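Side-chain contacts in isocitrate dehydrogenase [NAD] subunit 1 (Saccharomyces cerevisiae, PDB 3BLX), which forms, with subunit 2, the allosteric mitochondrial enzyme that oxidatively decarboxylates isocitrate to 2-oxoglutarate with NAD+ in the citric acid cycle: residues A96-L101 with E130-E135; D102-V107 with A163-D168. One frame throughout, in Å; residues are numbered along the deposited sequence.

Contact 1 of 2, residues A96-L101 with E130-E135; sequences ALRKQL and ENTEGE
R98 grips N131 side-on with two nitrogens, one bond to the backbone and one to the side chain. R98 NE donates to N131 O at 2.8 Å, and this carbonyl oxygen lies at the edge of the guanidinium, in its plane. R98 NH2 reaches N131 OD1 at 2.9 Å in a nearly straight bond, although the amide plane is turned 63° from the guanidinium. A chi1 of -172° carries the N131 amide toward R98, and chi2 of 55° turns OD1 to NH2, while ND2 donates to I103 O. The amide is thus held at both ends. R98, a substrate-binding residue by similarity, is restrained in its rotation by bonds through NE, NH2 and NH1, the last to G89 O, and makes a cation-pi contact with F136. Packing is close around N131 O but looser beside it, where T132 CG2 stays 4.3 Å from R98 CG, and the exposed K99 adds little. Within the loop, E130 OE1 accepts from T132 N, and OE2 takes the T132 OG1 bond through its syn lone pair. The contact joins helix 92-99 to the loop after strand 124-130, with helix 60-73 packed on A96 and helix 156-172 beside E130 and T132.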
ATOM      1  N   ALA E  96     -12.851   3.517 -18.912  1.00 22.71           N
ATOM      2  CA  ALA E  96     -11.752   4.136 -18.177  1.00 24.92           C
ATOM      3  C   ALA E  96     -12.220   4.729 -16.845  1.00 28.79           C
ATOM      4  O   ALA E  96     -11.586   4.526 -15.816  1.00 34.40           O
ATOM      5  CB  ALA E  96     -11.083   5.166 -19.022  1.00 20.27           C
ATOM      6  N   LEU E  97     -13.334   5.446 -16.874  1.00 21.76           N
ATOM      7  CA  LEU E  97     -13.906   6.031 -15.672  1.00 29.23           C
ATOM      8  C   LEU E  97     -14.293   4.960 -14.677  1.00 26.57           C
ATOM      9  O   LEU E  97     -14.233   5.151 -13.475  1.00 34.63           O
ATOM     10  CB  LEU E  97     -15.145   6.871 -16.001  1.00 26.70           C
ATOM     11  CG  LEU E  97     -14.939   8.357 -16.309  1.00 35.27           C
ATOM     12  CD1 LEU E  97     -13.578   8.630 -16.849  1.00 12.58           C
ATOM     13  CD2 LEU E  97     -15.994   8.812 -17.280  1.00 33.38           C
ATOM     14  N   ARG E  98     -14.688   3.811 -15.179  1.00 23.46           N
ATOM     15  CA  ARG E  98     -15.155   2.758 -14.305  1.00 26.16           C
ATOM     16  C   ARG E  98     -13.991   1.869 -13.804  1.00 23.92           C
ATOM     17  O   ARG E  98     -13.944   1.507 -12.641  1.00 34.39           O
ATOM     18  CB  ARG E  98     -16.283   2.001 -15.013  1.00 20.60           C
ATOM     19  CG  ARG E  98     -16.215   0.517 -14.932  1.00 30.71           C
ATOM     20  CD  ARG E  98     -17.055  -0.143 -16.000  1.00 31.88           C
ATOM     21  NE  ARG E  98     -18.340   0.523 -16.178  1.00 30.17           N
ATOM     22  CZ  ARG E  98     -18.815   0.899 -17.362  1.00 31.82           C
ATOM     23  NH1 ARG E  98     -18.127   0.653 -18.468  1.00 28.18           N
ATOM     24  NH2 ARG E  98     -19.983   1.511 -17.438  1.00 20.63           N
ATOM     25  N   LYS E  99     -13.035   1.549 -14.672  1.00 27.00           N
ATOM     26  CA  LYS E  99     -11.890   0.709 -14.276  1.00 40.87           C
ATOM     27  C   LYS E  99     -10.787   1.478 -13.560  1.00 38.41           C
ATOM     28  O   LYS E  99     -10.235   0.980 -12.598  1.00 34.89           O
ATOM     29  CB  LYS E  99     -11.242  -0.027 -15.466  1.00 36.54           C
ATOM     30  CG  LYS E  99     -12.175  -0.759 -16.415  1.00 44.42           C
ATOM     31  CD  LYS E  99     -12.750  -2.034 -15.858  1.00 44.43           C
ATOM     32  CE  LYS E  99     -13.593  -2.769 -16.920  1.00 51.69           C
ATOM     33  NZ  LYS E  99     -14.572  -3.724 -16.316  1.00 44.03           N
ATOM     34  N   GLN E 100     -10.447   2.667 -14.046  1.00 33.36           N
ATOM     35  CA  GLN E 100      -9.351   3.421 -13.457  1.00 34.56           C
ATOM     36  C   GLN E 100      -9.780   4.312 -12.303  1.00 41.17           C
ATOM     37  O   GLN E 100      -9.031   4.484 -11.352  1.00 49.77           O
ATOM     38  CB  GLN E 100      -8.620   4.253 -14.503  1.00 25.25           C
ATOM     39  CG  GLN E 100      -7.873   3.438 -15.520  1.00 33.15           C
ATOM     40  CD  GLN E 100      -7.108   4.303 -16.484  1.00 53.10           C
ATOM     41  OE1 GLN E 100      -6.189   5.023 -16.087  1.00 48.28           O
ATOM     42  NE2 GLN E 100      -7.482   4.243 -17.768  1.00 38.70           N
ATOM     43  N   LEU E 101     -10.976   4.883 -12.370  1.00 33.02           N
ATOM     44  CA  LEU E 101     -11.378   5.810 -11.317  1.00 25.85           C
ATOM     45  C   LEU E 101     -12.343   5.162 -10.340  1.00 30.44           C
ATOM     46  O   LEU E 101     -12.711   5.754  -9.341  1.00 26.26           O
ATOM     47  CB  LEU E 101     -12.010   7.052 -11.913  1.00 25.30           C
ATOM     48  CG  LEU E 101     -11.123   7.886 -12.800  1.00 30.60           C
ATOM     49  CD1 LEU E 101     -11.882   9.161 -13.073  1.00 29.17           C
ATOM     50  CD2 LEU E 101      -9.774   8.142 -12.100  1.00 25.80           C
ATOM     51  N   GLU E 130     -25.737   0.275 -10.321  1.00 20.15           N
ATOM     52  CA  GLU E 130     -24.391  -0.185 -10.079  1.00 17.22           C
ATOM     53  C   GLU E 130     -23.614  -0.143 -11.382  1.00 24.26           C
ATOM     54  O   GLU E 130     -24.115  -0.586 -12.398  1.00 24.04           O
ATOM     55  CB  GLU E 130     -24.422  -1.619  -9.533  1.00 19.53           C
ATOM     56  CG  GLU E 130     -23.214  -1.996  -8.671  1.00 26.32           C
ATOM     57  CD  GLU E 130     -21.902  -2.138  -9.463  1.00 39.61           C
ATOM     58  OE1 GLU E 130     -21.923  -2.749 -10.564  1.00 30.37           O
ATOM     59  OE2 GLU E 130     -20.853  -1.636  -8.969  1.00 36.69           O
ATOM     60  N   ASN E 131     -22.380   0.366 -11.338  1.00 21.28           N
ATOM     61  CA  ASN E 131     -21.646   0.673 -12.566  1.00 24.71           C
ATOM     62  C   ASN E 131     -20.281  -0.041 -12.775  1.00 27.67           C
ATOM     63  O   ASN E 131     -19.505   0.344 -13.653  1.00 29.22           O
ATOM     64  CB  ASN E 131     -21.498   2.211 -12.692  1.00 23.92           C
ATOM     65  CG  ASN E 131     -20.917   2.651 -14.033  1.00 33.54           C
ATOM     66  OD1 ASN E 131     -21.427   2.306 -15.112  1.00 30.15           O
ATOM     67  ND2 ASN E 131     -19.843   3.423 -13.970  1.00 19.81           N
ATOM     68  N   THR E 132     -19.979  -1.085 -12.011  1.00 22.49           N
ATOM     69  CA  THR E 132     -18.662  -1.697 -12.174  1.00 32.45           C
ATOM     70  C   THR E 132     -18.665  -3.202 -12.439  1.00 32.99           C
ATOM     71  O   THR E 132     -17.619  -3.783 -12.716  1.00 33.23           O
ATOM     72  CB  THR E 132     -17.718  -1.392 -10.974  1.00 36.65           C
ATOM     73  OG1 THR E 132     -18.317  -1.823  -9.747  1.00 27.74           O
ATOM     74  CG2 THR E 132     -17.428   0.078 -10.877  1.00 27.13           C
ATOM     75  N   GLU E 133     -19.848  -3.800 -12.392  1.00 30.40           N
ATOM     76  CA  GLU E 133     -20.002  -5.249 -12.360  1.00 34.37           C
ATOM     77  C   GLU E 133     -21.125  -5.658 -13.308  1.00 37.22           C
ATOM     78  O   GLU E 133     -21.651  -4.825 -14.020  1.00 40.32           O
ATOM     79  CB  GLU E 133     -20.443  -5.625 -10.962  1.00 25.48           C
ATOM     80  CG  GLU E 133     -19.796  -6.788 -10.401  1.00 39.12           C
ATOM     81  CD  GLU E 133     -20.092  -6.890  -8.915  1.00 63.05           C
ATOM     82  OE1 GLU E 133     -19.137  -7.190  -8.163  1.00 68.82           O
ATOM     83  OE2 GLU E 133     -21.264  -6.642  -8.499  1.00 37.82           O
ATOM     84  N   GLY E 134     -21.521  -6.927 -13.270  1.00 43.12           N
ATOM     85  CA  GLY E 134     -22.562  -7.429 -14.142  1.00 28.33           C
ATOM     86  C   GLY E 134     -22.218  -7.213 -15.602  1.00 35.00           C
ATOM     87  O   GLY E 134     -21.212  -7.725 -16.104  1.00 41.60           O
ATOM     88  N   GLU E 135     -23.063  -6.437 -16.267  1.00 30.79           N
ATOM     89  CA  GLU E 135     -22.890  -6.086 -17.671  1.00 44.42           C
ATOM     90  C   GLU E 135     -21.496  -5.519 -17.972  1.00 37.95           C
ATOM     91  O   GLU E 135     -20.921  -5.781 -19.023  1.00 42.49           O
ATOM     92  CB  GLU E 135     -23.979  -5.087 -18.094  1.00 49.55           C
ATOM     93  CG  GLU E 135     -24.000  -4.769 -19.580  1.00 78.18           C
ATOM     94  CD  GLU E 135     -25.301  -4.121 -20.048  1.00 94.08           C
ATOM     95  OE1 GLU E 135     -26.384  -4.462 -19.515  1.00 82.84           O
ATOM     96  OE2 GLU E 135     -25.231  -3.281 -20.976  1.00103.39           O
TER

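Contact 2 of 2, residues D102-V107 with A163-D168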
ATOM      1  N   ASP E 102     -12.759   3.942 -10.639  1.00 27.22           N
ATOM      2  CA  ASP E 102     -13.694   3.216  -9.783  1.00 27.70           C
ATOM      3  C   ASP E 102     -14.973   4.015  -9.476  1.00 27.54           C
ATOM      4  O   ASP E 102     -15.447   4.067  -8.348  1.00 27.00           O
ATOM      5  CB  ASP E 102     -13.002   2.737  -8.503  1.00 25.18           C
ATOM      6  CG  ASP E 102     -13.749   1.577  -7.819  1.00 54.09           C
ATOM      7  OD1 ASP E 102     -14.492   0.820  -8.503  1.00 43.09           O
ATOM      8  OD2 ASP E 102     -13.586   1.412  -6.585  1.00 57.87           O
ATOM      9  N   ILE E 103     -15.527   4.639 -10.503  1.00 28.10           N
ATOM     10  CA  ILE E 103     -16.780   5.369 -10.372  1.00 24.89           C
ATOM     11  C   ILE E 103     -17.907   4.368 -10.489  1.00 26.37           C
ATOM     12  O   ILE E 103     -18.159   3.836 -11.568  1.00 32.83           O
ATOM     13  CB  ILE E 103     -16.884   6.416 -11.471  1.00 21.05           C
ATOM     14  CG1 ILE E 103     -15.824   7.499 -11.235  1.00 27.95           C
ATOM     15  CG2 ILE E 103     -18.232   7.041 -11.472  1.00 17.40           C
ATOM     16  CD1 ILE E 103     -15.753   8.534 -12.326  1.00 29.51           C
ATOM     17  N   TYR E 104     -18.593   4.103  -9.383  1.00 21.32           N
ATOM     18  CA  TYR E 104     -19.415   2.894  -9.269  1.00 17.18           C
ATOM     19  C   TYR E 104     -20.906   3.136  -9.150  1.00 21.33           C
ATOM     20  O   TYR E 104     -21.716   2.198  -9.105  1.00 21.89           O
ATOM     21  CB  TYR E 104     -18.974   2.064  -8.050  1.00 22.96           C
ATOM     22  CG  TYR E 104     -19.146   2.760  -6.709  1.00 15.61           C
ATOM     23  CD1 TYR E 104     -18.081   3.425  -6.104  1.00 18.33           C
ATOM     24  CD2 TYR E 104     -20.367   2.757  -6.050  1.00 16.55           C
ATOM     25  CE1 TYR E 104     -18.225   4.084  -4.886  1.00 22.11           C
ATOM     26  CE2 TYR E 104     -20.526   3.424  -4.818  1.00 18.49           C
ATOM     27  CZ  TYR E 104     -19.449   4.072  -4.237  1.00 25.21           C
ATOM     28  OH  TYR E 104     -19.588   4.707  -3.010  1.00 26.23           O
ATOM     29  N   ALA E 105     -21.288   4.392  -9.072  1.00 16.22           N
ATOM     30  CA  ALA E 105     -22.693   4.681  -8.843  1.00 16.11           C
ATOM     31  C   ALA E 105     -23.199   5.685  -9.853  1.00 19.92           C
ATOM     32  O   ALA E 105     -22.746   6.819  -9.881  1.00 22.54           O
ATOM     33  CB  ALA E 105     -22.897   5.199  -7.422  1.00 16.62           C
ATOM     34  N   ASN E 106     -24.111   5.247 -10.701  1.00 18.57           N
ATOM     35  CA  ASN E 106     -24.722   6.138 -11.659  1.00 26.26           C
ATOM     36  C   ASN E 106     -26.095   6.580 -11.118  1.00 19.43           C
ATOM     37  O   ASN E 106     -26.859   5.765 -10.689  1.00 30.03           O
ATOM     38  CB  ASN E 106     -24.793   5.496 -13.053  1.00 19.28           C
ATOM     39  CG  ASN E 106     -25.726   6.264 -14.005  1.00 62.83           C
ATOM     40  OD1 ASN E 106     -26.624   5.688 -14.637  1.00 78.18           O
ATOM     41  ND2 ASN E 106     -25.530   7.579 -14.087  1.00 59.55           N
ATOM     42  N   VAL E 107     -26.359   7.880 -11.077  1.00 23.00           N
ATOM     43  CA  VAL E 107     -27.613   8.401 -10.570  1.00 22.61           C
ATOM     44  C   VAL E 107     -28.312   9.182 -11.683  1.00 29.07           C
ATOM     45  O   VAL E 107     -27.696  10.013 -12.336  1.00 20.89           O
ATOM     46  CB  VAL E 107     -27.391   9.402  -9.443  1.00 19.84           C
ATOM     47  CG1 VAL E 107     -28.707   9.729  -8.791  1.00 23.03           C
ATOM     48  CG2 VAL E 107     -26.429   8.856  -8.429  1.00 31.48           C
ATOM     49  N   ALA E 163     -25.564  -0.324  -2.165  1.00 24.95           N
ATOM     50  CA  ALA E 163     -26.619  -0.211  -1.157  1.00 22.49           C
ATOM     51  C   ALA E 163     -26.396   1.000  -0.254  1.00 32.41           C
ATOM     52  O   ALA E 163     -27.315   1.778  -0.006  1.00 27.51           O
ATOM     53  CB  ALA E 163     -26.676  -1.449  -0.316  1.00 21.73           C
ATOM     54  N   ARG E 164     -25.177   1.151   0.258  1.00 24.59           N
ATOM     55  CA  ARG E 164     -24.941   2.223   1.208  1.00 26.62           C
ATOM     56  C   ARG E 164     -25.030   3.527   0.466  1.00 30.36           C
ATOM     57  O   ARG E 164     -25.492   4.539   1.008  1.00 31.06           O
ATOM     58  CB  ARG E 164     -23.592   2.082   1.919  1.00 19.12           C
ATOM     59  CG  ARG E 164     -23.571   0.861   2.807  1.00 26.72           C
ATOM     60  CD  ARG E 164     -22.325   0.775   3.667  1.00 30.35           C
ATOM     61  NE  ARG E 164     -22.484  -0.337   4.597  1.00 39.81           N
ATOM     62  CZ  ARG E 164     -21.854  -1.499   4.492  1.00 49.86           C
ATOM     63  NH1 ARG E 164     -20.969  -1.721   3.514  1.00 44.12           N
ATOM     64  NH2 ARG E 164     -22.095  -2.441   5.384  1.00 40.28           N
ATOM     65  N   PHE E 165     -24.611   3.506  -0.790  1.00 24.78           N
ATOM     66  CA  PHE E 165     -24.691   4.724  -1.580  1.00 23.72           C
ATOM     67  C   PHE E 165     -26.145   5.168  -1.716  1.00 23.37           C
ATOM     68  O   PHE E 165     -26.476   6.334  -1.495  1.00 21.66           O
ATOM     69  CB  PHE E 165     -24.096   4.550  -2.972  1.00 19.76           C
ATOM     70  CG  PHE E 165     -24.217   5.777  -3.800  1.00 19.00           C
ATOM     71  CD1 PHE E 165     -23.195   6.714  -3.817  1.00 18.06           C
ATOM     72  CD2 PHE E 165     -25.383   6.035  -4.510  1.00 18.62           C
ATOM     73  CE1 PHE E 165     -23.324   7.884  -4.552  1.00 18.44           C
ATOM     74  CE2 PHE E 165     -25.531   7.195  -5.246  1.00 17.44           C
ATOM     75  CZ  PHE E 165     -24.492   8.129  -5.266  1.00 22.61           C
ATOM     76  N   ALA E 166     -26.996   4.226  -2.093  1.00 16.97           N
ATOM     77  CA  ALA E 166     -28.415   4.493  -2.284  1.00 23.87           C
ATOM     78  C   ALA E 166     -29.077   4.988  -0.996  1.00 34.24           C
ATOM     79  O   ALA E 166     -29.839   5.968  -1.010  1.00 30.26           O
ATOM     80  CB  ALA E 166     -29.136   3.254  -2.801  1.00 16.71           C
ATOM     81  N   PHE E 167     -28.786   4.334   0.122  1.00 30.09           N
ATOM     82  CA  PHE E 167     -29.395   4.732   1.379  1.00 27.57           C
ATOM     83  C   PHE E 167     -28.874   6.068   1.844  1.00 33.23           C
ATOM     84  O   PHE E 167     -29.656   6.909   2.281  1.00 31.50           O
ATOM     85  CB  PHE E 167     -29.197   3.658   2.431  1.00 28.76           C
ATOM     86  CG  PHE E 167     -30.072   2.464   2.218  1.00 29.65           C
ATOM     87  CD1 PHE E 167     -31.456   2.591   2.248  1.00 30.98           C
ATOM     88  CD2 PHE E 167     -29.523   1.224   1.980  1.00 29.35           C
ATOM     89  CE1 PHE E 167     -32.281   1.486   2.064  1.00 31.31           C
ATOM     90  CE2 PHE E 167     -30.343   0.112   1.788  1.00 34.35           C
ATOM     91  CZ  PHE E 167     -31.731   0.250   1.828  1.00 29.67           C
ATOM     92  N   ASP E 168     -27.560   6.278   1.734  1.00 33.28           N
ATOM     93  CA  ASP E 168     -26.976   7.574   2.103  1.00 28.88           C
ATOM     94  C   ASP E 168     -27.560   8.711   1.289  1.00 28.69           C
ATOM     95  O   ASP E 168     -27.622   9.844   1.755  1.00 39.32           O
ATOM     96  CB  ASP E 168     -25.467   7.569   1.950  1.00 19.52           C
ATOM     97  CG  ASP E 168     -24.761   6.823   3.078  1.00 54.50           C
ATOM     98  OD1 ASP E 168     -25.311   6.782   4.211  1.00 46.65           O
ATOM     99  OD2 ASP E 168     -23.649   6.286   2.830  1.00 52.76           O
TER
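Strand 105-111 passes beside helix 156-172, the backbones nearest at A105 and F165, whose CA atoms are 7.5 Å apart. This is helix-on-sheet packing in the isocitrate/isopropylmalate dehydrogenase fold, and it includes a classic beta bulge, with Y104 and A105 both facing F262 on the neighbouring antiparallel strand. F165 carries the contact. A chi1 of 178° swings its ring out from the helix and lays one face over the A105 methyl. A105 CB sits 3.7 Å from the centroid of the F165 ring and only 2° off the normal, a CH-pi contact centred on the ring. Farther along the strand, V107 meets the same phenylalanine obliquely. Y104 comes in differently: its ring presents an edge to the base of the F165 side chain, with Y104 CE2 4.2 Å from F165 CB. An alanine at F165 is likely to open a gap above A105 and deprive V107 of one of its aromatic neighbours. The contact is apolar and partly buried, with I128 of strand 124-130 also touching F165 and I162 of the same helix touching Y104 and A105. R161 makes a cation-pi contact with the Y104 ring. At the outer end of the F165 ring, V107 CG2 lies 3.7 Å from F165 CE2.

How the contacts relate
Contacts 1 and 2 use consecutive pieces of chain, 96-101 and 102-107, as helix 92-99 gives way to strand 105-111, and their partners alternate along the sequence. The two meet directly: N131 N is 3.0 Å from Y104 O, a probable hydrogen bond, and T132 packs on Y104. Contact 1 is buried yet polar, as suits a loop next to the presumed substrate site, where R98 and nearby R129 are assigned by similarity. Contact 2 is only partly buried and wholly apolar, a sheet-to-helix interface without a hydrogen bond across it. Helix 156-172 serves both, as a neighbour in contact 1 and as a partner in contact 2.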